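Local coordinates for mannitol dehydrogenase (Pseudomonas fluorescens, PDB 1LJ8), which probably catalyses the NAD-dependent oxidation of mannitol at carbon 2 to fructose, and belongs to the long-chain dehydrogenases, at residues I29-V34 and I126-I131. Numbering follows the deposited sequence.
Sequences IAHIGV and IVSLTI. With NAD (nicotinamide-adenine-dinucleotide), chain B.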
loop_
_atom_site.group_PDB
_atom_site.type_symbol
_atom_site.label_atom_id
_atom_site.label_comp_id
_atom_site.label_asym_id
_atom_site.label_seq_id
_atom_site.Cartn_x
_atom_site.Cartn_y
_atom_site.Cartn_z
ATOM N N ILE A 29 -8.492 11.296 -14.447
ATOM C CA ILE A 29 -8.433 10.388 -13.300
ATOM C C ILE A 29 -8.590 11.171 -12.007
ATOM O O ILE A 29 -7.989 12.252 -11.877
ATOM C CB ILE A 29 -7.041 9.690 -13.257
ATOM C CG1 ILE A 29 -6.847 8.853 -14.536
ATOM C CG2 ILE A 29 -6.859 8.862 -11.956
ATOM C CD1 ILE A 29 -5.342 8.442 -14.747
ATOM N N ALA A 30 -9.412 10.655 -11.082
ATOM C CA ALA A 30 -9.506 11.235 -9.741
ATOM C C ALA A 30 -8.860 10.165 -8.836
ATOM O O ALA A 30 -9.332 9.003 -8.774
ATOM C CB ALA A 30 -10.953 11.483 -9.310
ATOM N N HIS A 31 -7.789 10.557 -8.142
ATOM C CA HIS A 31 -7.100 9.601 -7.278
ATOM C C HIS A 31 -7.314 9.829 -5.806
ATOM O O HIS A 31 -6.935 10.881 -5.280
ATOM C CB HIS A 31 -5.589 9.627 -7.487
ATOM C CG HIS A 31 -4.904 8.550 -6.711
ATOM N ND1 HIS A 31 -4.954 7.229 -7.105
ATOM C CD2 HIS A 31 -4.318 8.562 -5.484
ATOM C CE1 HIS A 31 -4.421 6.471 -6.155
ATOM N NE2 HIS A 31 -4.033 7.257 -5.158
ATOM N N ILE A 32 -7.891 8.838 -5.132
ATOM C CA ILE A 32 -8.126 8.984 -3.701
ATOM C C ILE A 32 -6.952 8.411 -2.901
ATOM O O ILE A 32 -6.625 7.205 -2.988
ATOM C CB ILE A 32 -9.427 8.291 -3.275
ATOM C CG1 ILE A 32 -10.591 8.837 -4.131
ATOM C CG2 ILE A 32 -9.682 8.562 -1.746
ATOM C CD1 ILE A 32 -11.960 8.160 -3.797
ATOM N N GLY A 33 -6.344 9.284 -2.090
ATOM C CA GLY A 33 -5.202 8.876 -1.270
ATOM C C GLY A 33 -3.887 9.293 -1.926
ATOM O O GLY A 33 -3.081 8.442 -2.304
ATOM N N VAL A 34 -3.614 10.580 -2.019
ATOM C CA VAL A 34 -2.373 10.991 -2.683
ATOM C C VAL A 34 -1.224 10.933 -1.677
ATOM O O VAL A 34 -1.024 11.883 -0.911
ATOM C CB VAL A 34 -2.487 12.427 -3.260
ATOM C CG1 VAL A 34 -1.121 12.842 -3.965
ATOM C CG2 VAL A 34 -3.653 12.466 -4.278
ATOM N N ILE A 126 -11.852 7.474 -14.546
ATOM C CA ILE A 126 -11.296 6.447 -13.651
ATOM C C ILE A 126 -11.158 7.091 -12.276
ATOM O O ILE A 126 -10.685 8.250 -12.182
ATOM C CB ILE A 126 -9.852 6.022 -14.082
ATOM C CG1 ILE A 126 -9.897 5.213 -15.388
ATOM C CG2 ILE A 126 -9.212 5.140 -12.966
ATOM C CD1 ILE A 126 -8.501 5.140 -16.060
ATOM N N VAL A 127 -11.612 6.384 -11.238
ATOM C CA VAL A 127 -11.392 6.806 -9.832
ATOM C C VAL A 127 -10.406 5.717 -9.325
ATOM O O VAL A 127 -10.763 4.533 -9.230
ATOM C CB VAL A 127 -12.691 6.777 -8.971
ATOM C CG1 VAL A 127 -12.338 7.099 -7.465
ATOM C CG2 VAL A 127 -13.644 7.876 -9.491
ATOM N N SER A 128 -9.165 6.120 -9.053
ATOM C CA SER A 128 -8.160 5.197 -8.575
ATOM C C SER A 128 -7.960 5.347 -7.072
ATOM O O SER A 128 -8.266 6.397 -6.472
ATOM C CB SER A 128 -6.849 5.394 -9.332
ATOM O OG SER A 128 -6.466 6.757 -9.309
ATOM N N LEU A 129 -7.417 4.288 -6.466
ATOM C CA LEU A 129 -7.248 4.257 -5.027
ATOM C C LEU A 129 -5.908 3.814 -4.455
ATOM O O LEU A 129 -5.342 2.814 -4.912
ATOM C CB LEU A 129 -8.285 3.261 -4.405
ATOM C CG LEU A 129 -9.775 3.274 -4.858
ATOM C CD1 LEU A 129 -10.544 2.034 -4.292
ATOM C CD2 LEU A 129 -10.418 4.610 -4.382
ATOM N N THR A 130 -5.381 4.580 -3.486
ATOM C CA THR A 130 -4.322 4.016 -2.620
ATOM C C THR A 130 -4.842 4.475 -1.232
ATOM O O THR A 130 -4.409 5.487 -0.675
ATOM C CB THR A 130 -2.874 4.488 -2.855
ATOM O OG1 THR A 130 -2.805 5.902 -2.887
ATOM C CG2 THR A 130 -2.340 3.909 -4.198
ATOM N N ILE A 131 -5.831 3.743 -0.727
ATOM C CA ILE A 131 -6.478 4.086 0.570
ATOM C C ILE A 131 -5.999 3.196 1.720
ATOM O O ILE A 131 -6.571 3.216 2.817
ATOM C CB ILE A 131 -8.023 3.956 0.479
ATOM C CG1 ILE A 131 -8.443 2.517 0.072
ATOM C CG2 ILE A 131 -8.543 4.945 -0.575
ATOM C CD1 ILE A 131 -10.008 2.291 0.152
HETATM P PA NAD B . 1.181 7.257 2.510
HETATM O O1A NAD B . 1.172 7.164 3.948
HETATM O O2A NAD B . 2.127 8.129 1.757
HETATM O O5B NAD B . -0.261 7.685 1.977
HETATM C C5B NAD B . -1.439 6.923 2.386
HETATM C C4B NAD B . -2.558 7.780 1.760
HETATM O O4B NAD B . -3.839 7.084 2.055
HETATM C C3B NAD B . -2.794 9.189 2.413
HETATM O O3B NAD B . -3.208 10.061 1.346
HETATM C C2B NAD B . -3.898 8.913 3.443
HETATM O O2B NAD B . -4.627 10.079 3.807
HETATM C C1B NAD B . -4.782 7.957 2.664
HETATM N N9A NAD B . -5.664 7.154 3.450
HETATM C C8A NAD B . -5.441 6.386 4.575
HETATM N N7A NAD B . -6.522 5.758 4.978
HETATM C C5A NAD B . -7.494 6.141 4.065
HETATM C C6A NAD B . -8.839 5.761 3.996
HETATM N N6A NAD B . -9.456 4.914 4.821
HETATM N N1A NAD B . -9.613 6.307 2.982
HETATM C C2A NAD B . -9.072 7.196 2.054
HETATM N N3A NAD B . -7.733 7.570 2.090
HETATM C C4A NAD B . -6.989 7.007 3.131
HETATM O O3 NAD B . 1.309 5.763 1.991
HETATM P PN NAD B . 1.887 5.159 0.618
HETATM O O1N NAD B . 3.300 4.816 0.805
HETATM O O2N NAD B . 1.549 6.105 -0.449
HETATM O O5D NAD B . 1.113 3.790 0.499
HETATM C C5D NAD B . -0.291 3.851 0.284
HETATM C C4D NAD B . -0.680 2.514 -0.173
HETATM O O4D NAD B . -0.215 2.183 -1.497
HETATM C C3D NAD B . -0.300 1.279 0.722
HETATM O O3D NAD B . -1.131 1.165 1.872
HETATM C C2D NAD B . -0.337 0.118 -0.252
HETATM O O2D NAD B . -1.636 -0.453 -0.330
HETATM C C1D NAD B . 0.101 0.766 -1.590
HETATM N N1N NAD B . 1.522 0.563 -1.930
HETATM C C2N NAD B . 2.603 1.226 -1.321
HETATM C C3N NAD B . 3.872 0.856 -1.685
HETATM C C7N NAD B . 5.066 1.548 -1.000
HETATM O O7N NAD B . 6.187 1.055 -1.194
HETATM N N7N NAD B . 4.892 2.564 -0.181
HETATM C C4N NAD B . 4.103 -0.220 -2.673
HETATM C C5N NAD B . 2.970 -0.836 -3.287
HETATM C C6N NAD B . 1.646 -0.457 -2.925
#
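His31 reaches across to the segment 126-131 with both ring nitrogens. Its CG is anti to the backbone N (chi1 -174°), which carries the imidazole toward that segment, so that its edge meets two hydroxyls: ND1 lies 2.7 Å from Ser128 OG, and NE2 lies 2.9 Å from Thr130 OG1, both hydrogen bonds. Ser128 and Thr130 each hold the hydroxyl in the crowded position between backbone N and carbonyl carbon. NE2 also makes a weak bond, bent to 125°, to Gly33 O, and His38 stacks on the ring.

Alongside these side-chain bonds, strands 29-32 and 126-129 pair in parallel; three backbone bonds join them and a fourth, the straightest, Thr130 N to Ile32 O (2.9 Å, 170°), continues the pairing just beyond. On the His31 face Ile29 and Ile126 lie side by side. On the other, the Ile32 side chain crosses Val127 obliquely (Ile32 CD1 to Val127 CG1 3.8 Å) and lies side by side with Leu129 (Ile32 CD1 to Leu129 CD2 3.9 Å), while helix 165-178 packs on both through Val165.

These neighbouring inner strands of the Rossmann sheet receive NAD at their C-terminal ends: Ile131 CG2 comes within 3.5 Å of adenine C2A, and Thr130 O within 3.2 Å of ribose O4B. At Gly33 a beta carbon would clash, 2.1 Å from Thr130 O, and the backbone angles alone call for glycine. An alanine at His31 would remove both hydroxyl bonds and would probably loosen Thr130 beside the cofactor. Gripped at both nitrogens, the buried imidazole has its rotation fixed; the hydroxyl bonds alone fit either tautomer, but the weak bond to Gly33 O perhaps leans toward a proton on NE2.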